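Local coordinates for protein putative Phosphate (Eubacterium rectale, PDB 3DAO) that is a putative phosphatase that probably hydrolyses phosphate esters, as a member of the haloacid dehalogenase-like hydrolase family, at residues A[130-135]-A[151-156]; A[126-131]-A[163-168]; A[47-52]-A[77-82]. One frame throughout, in Å; residues are numbered along the deposited sequence. Where two conformers were deposited one is given.

Interaction 1. Residues A[130-135]-A[151-156]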
loop_
_atom_site.group_PDB
_atom_site.type_symbol
_atom_site.label_atom_id
_atom_site.label_comp_id
_atom_site.label_asym_id
_atom_site.label_seq_id
_atom_site.Cartn_x
_atom_site.Cartn_y
_atom_site.Cartn_z
ATOM N N PHE A 130 -12.161 -7.032 2.000
ATOM C CA PHE A 130 -12.973 -6.303 2.949
ATOM C C PHE A 130 -12.299 -6.240 4.287
ATOM O O PHE A 130 -11.257 -6.852 4.513
ATOM C CB PHE A 130 -14.370 -6.914 3.067
ATOM C CG PHE A 130 -14.375 -8.403 3.010
ATOM C CD1 PHE A 130 -13.937 -9.137 4.079
ATOM C CD2 PHE A 130 -14.772 -9.057 1.867
ATOM C CE1 PHE A 130 -13.918 -10.501 4.013
ATOM C CE2 PHE A 130 -14.743 -10.412 1.796
ATOM C CZ PHE A 130 -14.313 -11.134 2.861
ATOM N N CYS A 131 -12.938 -5.473 5.144
ATOM C CA CYS A 131 -12.429 -5.206 6.485
ATOM C C CYS A 131 -13.453 -5.524 7.545
ATOM O O CYS A 131 -14.582 -5.011 7.528
ATOM C CB CYS A 131 -12.018 -3.757 6.589
ATOM S SG CYS A 131 -11.118 -3.412 8.160
ATOM N N PHE A 132 -13.047 -6.413 8.445
ATOM C CA PHE A 132 -13.872 -6.847 9.578
ATOM C C PHE A 132 -13.822 -5.887 10.762
ATOM O O PHE A 132 -12.770 -5.367 11.138
ATOM C CB PHE A 132 -13.407 -8.210 10.095
ATOM C CG PHE A 132 -13.602 -9.332 9.137
ATOM C CD1 PHE A 132 -14.868 -9.864 8.930
ATOM C CD2 PHE A 132 -12.518 -9.903 8.492
ATOM C CE1 PHE A 132 -15.058 -10.927 8.063
ATOM C CE2 PHE A 132 -12.701 -10.968 7.615
ATOM C CZ PHE A 132 -13.986 -11.482 7.408
ATOM N N ALA A 133 -14.999 -5.673 11.334
ATOM C CA ALA A 133 -15.186 -4.808 12.503
ATOM C C ALA A 133 -16.195 -5.457 13.432
ATOM O O ALA A 133 -17.108 -6.122 12.967
ATOM C CB ALA A 133 -15.722 -3.400 12.093
ATOM N N GLU A 134 -16.028 -5.251 14.734
ATOM C CA GLU A 134 -17.004 -5.758 15.701
ATOM C C GLU A 134 -18.044 -4.715 16.052
ATOM O O GLU A 134 -19.094 -5.048 16.567
ATOM C CB GLU A 134 -16.347 -6.298 16.971
ATOM C CG GLU A 134 -15.500 -7.510 16.660
ATOM C CD GLU A 134 -14.813 -8.097 17.856
ATOM O OE1 GLU A 134 -15.016 -7.594 18.971
ATOM O OE2 GLU A 134 -14.070 -9.096 17.678
ATOM N N ASP A 135 -17.746 -3.449 15.775
ATOM C CA ASP A 135 -18.686 -2.350 16.087
ATOM C C ASP A 135 -19.075 -1.543 14.863
ATOM O O ASP A 135 -18.340 -0.665 14.407
ATOM C CB ASP A 135 -18.082 -1.428 17.125
ATOM C CG ASP A 135 -19.040 -0.344 17.593
ATOM O OD1 ASP A 135 -20.217 -0.331 17.188
ATOM O OD2 ASP A 135 -18.597 0.482 18.407
ATOM N N GLU A 151 -15.093 -1.518 1.903
ATOM C CA GLU A 151 -16.011 -2.640 2.144
ATOM C C GLU A 151 -15.775 -3.180 3.542
ATOM O O GLU A 151 -14.709 -3.723 3.847
ATOM C CB GLU A 151 -15.814 -3.773 1.146
ATOM C CG GLU A 151 -16.230 -3.409 -0.247
ATOM C CD GLU A 151 -17.739 -3.210 -0.375
ATOM O OE1 GLU A 151 -18.520 -3.911 0.314
ATOM O OE2 GLU A 151 -18.123 -2.366 -1.193
HETATM N N MSE A 152 -16.802 -3.036 4.372
HETATM C CA MSE A 152 -16.740 -3.416 5.768
HETATM C C MSE A 152 -17.667 -4.581 6.017
HETATM O O MSE A 152 -18.639 -4.782 5.270
HETATM C CB MSE A 152 -17.173 -2.238 6.647
HETATM C CG MSE A 152 -16.433 -0.949 6.405
HETATM SE SE MSE A 152 -14.534 -1.014 6.762
HETATM C CE MSE A 152 -14.653 -1.437 8.663
ATOM N N ARG A 153 -17.289 -5.430 6.979
ATOM C CA ARG A 153 -18.146 -6.535 7.397
ATOM C C ARG A 153 -18.161 -6.573 8.915
ATOM O O ARG A 153 -17.128 -6.702 9.563
ATOM C CB ARG A 153 -17.735 -7.891 6.792
ATOM C CG ARG A 153 -17.502 -7.803 5.282
ATOM C CD ARG A 153 -17.971 -8.996 4.443
ATOM N NE ARG A 153 -17.552 -10.301 4.912
ATOM C CZ ARG A 153 -17.485 -11.365 4.121
ATOM N NH1 ARG A 153 -17.734 -11.250 2.830
ATOM N NH2 ARG A 153 -17.111 -12.525 4.609
ATOM N N GLU A 154 -19.354 -6.420 9.452
ATOM C CA GLU A 154 -19.555 -6.467 10.888
ATOM C C GLU A 154 -19.694 -7.929 11.297
ATOM O O GLU A 154 -20.422 -8.703 10.678
ATOM C CB GLU A 154 -20.768 -5.628 11.289
ATOM C CG GLU A 154 -21.006 -5.574 12.780
ATOM C CD GLU A 154 -22.084 -4.601 13.192
ATOM O OE1 GLU A 154 -22.821 -4.080 12.304
ATOM O OE2 GLU A 154 -22.170 -4.351 14.418
ATOM N N VAL A 155 -18.948 -8.300 12.316
ATOM C CA VAL A 155 -19.003 -9.645 12.895
ATOM C C VAL A 155 -19.051 -9.558 14.419
ATOM O O VAL A 155 -18.657 -8.548 15.005
ATOM C CB VAL A 155 -17.825 -10.509 12.454
ATOM C CG1 VAL A 155 -17.860 -10.711 10.965
ATOM C CG2 VAL A 155 -16.488 -9.900 12.920
ATOM N N ASP A 156 -19.471 -10.638 15.090
ATOM C CA ASP A 156 -19.572 -10.606 16.554
ATOM C C ASP A 156 -18.218 -10.696 17.238
ATOM O O ASP A 156 -17.996 -10.061 18.266
ATOM C CB ASP A 156 -20.472 -11.740 17.101
ATOM C CG ASP A 156 -20.655 -11.659 18.607
ATOM O OD1 ASP A 156 -21.190 -10.645 19.101
ATOM O OD2 ASP A 156 -20.257 -12.608 19.316
#
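Cys131 and Glu151 begin a zip of four backbone hydrogen bonds that joins strands 131-133 and 152-154 side by side and parallel. The amide of Cys131 reaches Glu151 O at 2.8 Å, in the carbonyl plane. Cys131 O then takes Arg153 N, Arg153 O takes Ala133 N at 3.0 Å, and Ala133 O receives Val155 N almost head-on. Cys131 O and Ala133 O each gain a further CA-H...O contact, from Met152 and Glu154. Phe132 turns its own backbone polar groups the other way, to Ala125 on strand 122-126.

Arg153 lays its guanidinium flat over one face of the Phe130 ring, the planes 14° apart and Arg153 CZ 3.7 Å from the ring centroid, a cation-pi stack. Phe130 CG sits between its backbone N and carbonyl carbon (chi1 38°), which swings the ring under the arginine. Arg153 CD also rests on that face of the Phe130 ring, a CH-pi contact, so the arginine's aliphatic arm suits this site as well as its charge does. A second arginine conformer exists, and the stack may be only partly occupied. Beyond it, Phe132 CD1 meets Val155 CG1 at 3.7 Å.

On the other face small residues make room: Cys131 CB touches SE of Met152, present as selenomethionine, at 3.7 Å, and Ala133 CB lies near its methyl CE. At the loop end, Glu134 OE2 accepts from Ile158 N and Asp135 OD1 from Gly137 N. Parallel neighbours linked through helix 139-146 form a beta-alpha-beta unit, here at the border of a six-stranded sheet in what is probably the cap domain.

Interaction 2. Residues A[126-131]-A[163-168]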
loop_
_atom_site.group_PDB
_atom_site.type_symbol
_atom_site.label_atom_id
_atom_site.label_comp_id
_atom_site.label_asym_id
_atom_site.label_seq_id
_atom_site.Cartn_x
_atom_site.Cartn_y
_atom_site.Cartn_z
ATOM N N ALA A 126 -8.274 -6.735 8.386
ATOM C CA ALA A 126 -8.543 -6.601 6.946
ATOM C C ALA A 126 -8.032 -7.748 6.101
ATOM O O ALA A 126 -7.000 -8.312 6.369
ATOM C CB ALA A 126 -7.953 -5.290 6.414
ATOM N N THR A 127 -8.815 -8.059 5.074
ATOM C CA THR A 127 -8.421 -9.001 4.025
ATOM C C THR A 127 -8.245 -8.145 2.750
ATOM O O THR A 127 -8.469 -6.926 2.777
ATOM C CB THR A 127 -9.479 -10.091 3.777
ATOM O OG1 THR A 127 -10.523 -9.573 2.945
ATOM C CG2 THR A 127 -10.053 -10.562 5.104
ATOM N N PRO A 128 -7.843 -8.758 1.630
ATOM C CA PRO A 128 -7.687 -7.946 0.432
ATOM C C PRO A 128 -8.989 -7.379 -0.090
ATOM O O PRO A 128 -8.993 -6.369 -0.800
ATOM C CB PRO A 128 -7.094 -8.920 -0.591
ATOM C CG PRO A 128 -6.448 -9.999 0.206
ATOM C CD PRO A 128 -7.221 -10.080 1.510
ATOM N N ASP A 129 -10.092 -7.984 0.313
ATOM C CA ASP A 129 -11.397 -7.626 -0.212
ATOM C C ASP A 129 -12.297 -6.806 0.713
ATOM O O ASP A 129 -13.153 -6.041 0.266
ATOM C CB ASP A 129 -12.135 -8.911 -0.565
ATOM C CG ASP A 129 -11.384 -9.722 -1.558
ATOM O OD1 ASP A 129 -11.013 -9.133 -2.587
ATOM O OD2 ASP A 129 -11.144 -10.928 -1.308
ATOM N N PHE A 130 -12.161 -7.032 2.000
ATOM C CA PHE A 130 -12.973 -6.303 2.949
ATOM C C PHE A 130 -12.299 -6.240 4.287
ATOM O O PHE A 130 -11.257 -6.852 4.513
ATOM C CB PHE A 130 -14.370 -6.914 3.067
ATOM C CG PHE A 130 -14.375 -8.403 3.010
ATOM C CD1 PHE A 130 -13.937 -9.137 4.079
ATOM C CD2 PHE A 130 -14.772 -9.057 1.867
ATOM C CE1 PHE A 130 -13.918 -10.501 4.013
ATOM C CE2 PHE A 130 -14.743 -10.412 1.796
ATOM C CZ PHE A 130 -14.313 -11.134 2.861
ATOM N N CYS A 131 -12.938 -5.473 5.144
ATOM C CA CYS A 131 -12.429 -5.206 6.485
ATOM C C CYS A 131 -13.453 -5.524 7.545
ATOM O O CYS A 131 -14.582 -5.011 7.528
ATOM C CB CYS A 131 -12.018 -3.757 6.589
ATOM S SG CYS A 131 -11.118 -3.412 8.160
ATOM N N ARG A 163 -9.945 -17.756 8.785
ATOM C CA ARG A 163 -9.450 -17.214 7.543
ATOM C C ARG A 163 -7.947 -17.270 7.433
ATOM O O ARG A 163 -7.228 -17.298 8.438
ATOM C CB ARG A 163 -9.927 -15.781 7.402
ATOM C CG ARG A 163 -11.429 -15.679 7.440
ATOM C CD ARG A 163 -11.824 -14.354 7.038
ATOM N NE ARG A 163 -11.453 -14.123 5.657
ATOM C CZ ARG A 163 -12.314 -14.170 4.654
ATOM N NH1 ARG A 163 -13.582 -14.446 4.899
ATOM N NH2 ARG A 163 -11.918 -13.938 3.423
ATOM N N ASN A 164 -7.505 -17.250 6.191
ATOM C CA ASN A 164 -6.070 -17.329 5.888
ATOM C C ASN A 164 -5.577 -16.139 5.102
ATOM O O ASN A 164 -4.452 -16.150 4.584
ATOM C CB ASN A 164 -5.734 -18.594 5.089
ATOM C CG ASN A 164 -4.233 -18.802 4.928
ATOM O OD1 ASN A 164 -3.793 -19.739 4.247
ATOM N ND2 ASN A 164 -3.432 -17.934 5.564
ATOM N N ASP A 165 -6.402 -15.109 5.082
ATOM C CA ASP A 165 -6.095 -13.891 4.334
ATOM C C ASP A 165 -6.172 -12.578 5.099
ATOM O O ASP A 165 -6.532 -11.575 4.518
ATOM C CB ASP A 165 -7.002 -13.800 3.114
ATOM C CG ASP A 165 -8.479 -13.730 3.456
ATOM O OD1 ASP A 165 -8.851 -13.889 4.639
ATOM O OD2 ASP A 165 -9.298 -13.504 2.529
ATOM N N ILE A 166 -5.886 -12.618 6.396
ATOM C CA ILE A 166 -5.782 -11.377 7.188
ATOM C C ILE A 166 -4.434 -10.754 6.857
ATOM O O ILE A 166 -3.352 -11.290 7.163
ATOM C CB ILE A 166 -5.974 -11.605 8.712
ATOM C CG1 ILE A 166 -7.365 -12.204 8.988
ATOM C CG2 ILE A 166 -5.787 -10.311 9.444
ATOM C CD1 ILE A 166 -8.510 -11.436 8.463
ATOM N N ILE A 167 -4.509 -9.595 6.202
ATOM C CA ILE A 167 -3.333 -8.881 5.747
ATOM C C ILE A 167 -2.988 -7.669 6.583
ATOM O O ILE A 167 -1.866 -7.153 6.528
ATOM C CB ILE A 167 -3.413 -8.490 4.217
ATOM C CG1 ILE A 167 -4.607 -7.574 3.935
ATOM C CG2 ILE A 167 -3.314 -9.774 3.322
ATOM C CD1 ILE A 167 -4.576 -6.952 2.526
ATOM N N LYS A 168 -3.924 -7.267 7.440
ATOM C CA LYS A 168 -3.672 -6.102 8.314
ATOM C C LYS A 168 -4.555 -6.154 9.552
ATOM O O LYS A 168 -5.700 -6.535 9.474
ATOM C CB LYS A 168 -3.956 -4.798 7.580
ATOM C CG LYS A 168 -3.726 -3.530 8.453
ATOM C CD LYS A 168 -3.887 -2.255 7.661
ATOM C CE LYS A 168 -5.325 -2.039 7.205
ATOM N NZ LYS A 168 -5.444 -0.713 6.482
HETATM O O HOH W 1 -10.921 -11.542 1.301
#
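Phe130 and Arg163 meet with their flat groups nearly upright to one another, the planes 79° apart. Over one face of the guanidinium stands Phe130 CE1, 3.8 Å above the plane and displaced toward the rim, while Arg163 NH1 lies in plane at the edge of the phenyl ring. One face of that ring carries Thr127 OG1, also off-centre. The guanidinium edge belongs to Asp165: NE and NH2 grip the carboxylate side-on, with Arg163 NE at 2.8 Å from Asp165 OD1, and each oxygen uses its syn lone pair. Arginine suits the place because one flat group can serve a carboxylate and an aromatic ring together.

The turn after strand 122-126 is built on Thr127, whose OG1 accepts from Asp129 N and Phe130 N, an ST turn and an ST motif on one hydroxyl. A chi1 of 80° holds OG1 over the turn and leaves CG2 to pack on Asp165 OD1 at 3.6 Å. The hydroxyl proton goes to a water 2.6 Å from Thr127 OG1; that water donates to Asp129 OD2 and Asp165 OD2, bridging the two like charges.

Alongside, Ile167 and Lys168 both face Ala126, a classic beta bulge where strand 168-172 begins. Ala126 O takes Ile167 N at 2.8 Å and, weakly, Lys168 N, while Ala126 N gives a nearly straight bond (174°) to Lys168 O. Ile167 CD1 closes over Pro128, reaching its CD at 4.2 Å.

Interaction 3. Residues A[47-52]-A[77-82]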
loop_
_atom_site.group_PDB
_atom_site.type_symbol
_atom_site.label_atom_id
_atom_site.label_comp_id
_atom_site.label_asym_id
_atom_site.label_seq_id
_atom_site.Cartn_x
_atom_site.Cartn_y
_atom_site.Cartn_z
ATOM N N VAL A 47 0.154 6.863 -22.571
ATOM C CA VAL A 47 1.613 6.751 -22.490
ATOM C C VAL A 47 2.021 5.409 -21.878
ATOM O O VAL A 47 2.871 4.703 -22.406
ATOM C CB VAL A 47 2.216 7.973 -21.730
ATOM C CG1 VAL A 47 3.673 7.754 -21.417
ATOM C CG2 VAL A 47 2.004 9.275 -22.550
ATOM N N ILE A 48 1.359 5.022 -20.793
ATOM C CA ILE A 48 1.682 3.750 -20.129
ATOM C C ILE A 48 1.421 2.576 -21.081
ATOM O O ILE A 48 2.208 1.639 -21.193
ATOM C CB ILE A 48 0.901 3.609 -18.773
ATOM C CG1 ILE A 48 1.417 4.637 -17.757
ATOM C CG2 ILE A 48 0.962 2.204 -18.262
ATOM C CD1 ILE A 48 0.526 4.791 -16.519
ATOM N N ASP A 49 0.339 2.687 -21.833
ATOM C CA ASP A 49 -0.049 1.632 -22.777
ATOM C C ASP A 49 1.063 1.494 -23.807
ATOM O O ASP A 49 1.523 0.387 -24.130
ATOM C CB ASP A 49 -1.388 1.975 -23.459
ATOM C CG ASP A 49 -1.933 0.827 -24.259
ATOM O OD1 ASP A 49 -2.041 -0.276 -23.724
ATOM O OD2 ASP A 49 -2.190 1.009 -25.450
ATOM N N ARG A 50 1.573 2.645 -24.228
ATOM C CA ARG A 50 2.645 2.677 -25.235
ATOM C C ARG A 50 3.938 2.069 -24.715
ATOM O O ARG A 50 4.628 1.324 -25.400
ATOM C CB ARG A 50 2.879 4.115 -25.740
ATOM C CG ARG A 50 1.767 4.661 -26.652
ATOM C CD ARG A 50 1.838 6.175 -26.810
ATOM N NE ARG A 50 2.911 6.450 -27.738
ATOM C CZ ARG A 50 3.525 7.611 -27.889
ATOM N NH1 ARG A 50 3.196 8.650 -27.158
ATOM N NH2 ARG A 50 4.509 7.704 -28.780
ATOM N N LEU A 51 4.238 2.368 -23.451
ATOM C CA LEU A 51 5.448 1.837 -22.795
ATOM C C LEU A 51 5.311 0.334 -22.642
ATOM O O LEU A 51 6.256 -0.432 -22.894
ATOM C CB LEU A 51 5.676 2.516 -21.425
ATOM C CG LEU A 51 6.059 4.004 -21.464
ATOM C CD1 LEU A 51 6.044 4.608 -20.031
ATOM C CD2 LEU A 51 7.389 4.247 -22.178
ATOM N N ILE A 52 4.114 -0.118 -22.293
ATOM C CA ILE A 52 3.907 -1.555 -22.111
ATOM C C ILE A 52 4.087 -2.314 -23.433
ATOM O O ILE A 52 4.726 -3.366 -23.495
ATOM C CB ILE A 52 2.564 -1.860 -21.487
ATOM C CG1 ILE A 52 2.599 -1.356 -20.044
ATOM C CG2 ILE A 52 2.303 -3.396 -21.526
ATOM C CD1 ILE A 52 1.221 -1.312 -19.323
ATOM N N LYS A 77 -6.556 -1.468 -17.457
ATOM C CA LYS A 77 -6.425 -2.317 -16.246
ATOM C C LYS A 77 -5.926 -3.729 -16.481
ATOM O O LYS A 77 -5.253 -4.324 -15.648
ATOM C CB LYS A 77 -7.723 -2.294 -15.443
ATOM C CG LYS A 77 -8.819 -3.088 -16.020
ATOM C CD LYS A 77 -10.088 -3.003 -15.218
ATOM C CE LYS A 77 -11.058 -4.118 -15.627
ATOM N NZ LYS A 77 -11.358 -4.157 -17.112
ATOM N N HIS A 78 -6.229 -4.253 -17.655
ATOM C CA HIS A 78 -5.838 -5.608 -18.051
ATOM C C HIS A 78 -4.347 -5.797 -18.311
ATOM O O HIS A 78 -3.861 -6.917 -18.345
ATOM C CB HIS A 78 -6.592 -5.984 -19.351
ATOM C CG HIS A 78 -6.277 -5.068 -20.489
ATOM N ND1 HIS A 78 -6.802 -3.794 -20.577
ATOM C CD2 HIS A 78 -5.432 -5.201 -21.543
ATOM C CE1 HIS A 78 -6.323 -3.198 -21.655
ATOM N NE2 HIS A 78 -5.479 -4.023 -22.252
ATOM N N LYS A 79 -3.628 -4.702 -18.482
ATOM C CA LYS A 79 -2.239 -4.770 -18.920
ATOM C C LYS A 79 -1.228 -4.505 -17.819
ATOM O O LYS A 79 -0.042 -4.453 -18.075
ATOM C CB LYS A 79 -1.947 -3.680 -19.971
ATOM C CG LYS A 79 -2.757 -3.662 -21.189
ATOM C CD LYS A 79 -2.088 -2.802 -22.217
ATOM C CE LYS A 79 -1.139 -3.579 -23.118
ATOM N NZ LYS A 79 -1.179 -2.917 -24.470
ATOM N N LEU A 80 -1.741 -4.288 -16.622
ATOM C CA LEU A 80 -0.898 -3.898 -15.474
ATOM C C LEU A 80 -0.700 -4.998 -14.464
ATOM O O LEU A 80 -1.434 -5.994 -14.455
ATOM C CB LEU A 80 -1.529 -2.691 -14.729
ATOM C CG LEU A 80 -1.866 -1.451 -15.541
ATOM C CD1 LEU A 80 -2.560 -0.388 -14.701
ATOM C CD2 LEU A 80 -0.567 -0.890 -16.167
ATOM N N LEU A 81 0.351 -4.808 -13.643
ATOM C CA LEU A 81 0.568 -5.611 -12.419
ATOM C C LEU A 81 0.288 -4.712 -11.226
ATOM O O LEU A 81 0.463 -3.493 -11.277
ATOM C CB LEU A 81 1.956 -6.183 -12.347
ATOM C CG LEU A 81 2.234 -7.314 -13.341
ATOM C CD1 LEU A 81 3.693 -7.697 -13.246
ATOM C CD2 LEU A 81 1.337 -8.498 -13.077
ATOM N N TYR A 82 -0.223 -5.328 -10.170
ATOM C CA TYR A 82 -0.690 -4.598 -8.990
ATOM C C TYR A 82 -0.099 -5.073 -7.687
ATOM O O TYR A 82 -0.105 -6.260 -7.368
ATOM C CB TYR A 82 -2.214 -4.751 -8.864
ATOM C CG TYR A 82 -2.969 -4.260 -10.071
ATOM C CD1 TYR A 82 -3.145 -5.065 -11.178
ATOM C CD2 TYR A 82 -3.511 -2.987 -10.106
ATOM C CE1 TYR A 82 -3.818 -4.609 -12.282
ATOM C CE2 TYR A 82 -4.188 -2.521 -11.225
ATOM C CZ TYR A 82 -4.336 -3.325 -12.304
ATOM O OH TYR A 82 -5.019 -2.833 -13.422
#
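Lys79, in segment 77-82, reaches across to helix 42-53, and almost every part of its chain finds a partner there. Its CB lies 4.0 Å from Ile52 CD1 and also stands over one face of its neighbour His78. CG, set anti to the carbonyl carbon (chi1 -58°), carries the chain on toward the helix. CD comes very near the Asp49 carboxylate, a closeness that leaves the exact bend of the arm doubtful. CE passes along Ile52 CG2 at 3.8 Å, hydrocarbon against hydrocarbon. At the tip, Lys79 NZ forms a salt bridge with Asp49 OD1 at 2.9 Å, approaching on the syn side but 32° out of the carboxylate plane; the same ammonium group is also paired with Asp53, one helical turn on. A long chain with a cationic end suits this place, since it can slide over an isoleucine and finish between two acids. With an alanine in place of Lys79, both Asp49 and Asp53 would probably lose their shared counter-charge and the flank of Ile52 would be uncovered.

Deeper in, the side chains that meet are apolar. The Leu80 side chain crosses two isoleucines a turn apart at about a right angle, its CD2 3.7 Å from Ile52 CD1 and 4.0 Å from Ile48 CG2. Phe58 of strand 57-61 touches all three, and strand 57-61 runs parallel beside 81-84 in the eight-stranded sheet. Helix 42-53 thus packs against that sheet with Ile48 and Ile52, while Val47 and Leu51 turn to helix 274-281.

Interactions 1 and 2 form one continuous patch, about 11 Å between centres, because residues 130-131 belong to both. Their guanidinium groups come close, Arg153 NH2 to Arg163 NH1 4.0 Å, and Phe132 CE2 packs against Arg163 CD at 3.5 Å. Interaction 1 borders the six-stranded sheet; interaction 2 lies mostly in loops joining its strands; both are probably in the cap. Bound pentaethylene glycol, likely from the crystallisation liquor, comes within about 4 Å of the Cys131 side chain and about 3 Å of that of Lys168, perhaps marking a pocket. Interaction 3, in the eight-stranded domain, is centred about 34 Å from interaction 1 and about 27 Å from interaction 2. That domain holds a sequence fitting the HAD-type DxDx(T/V) motif (Asp27, Asp29), as expected of this family's catalytic site.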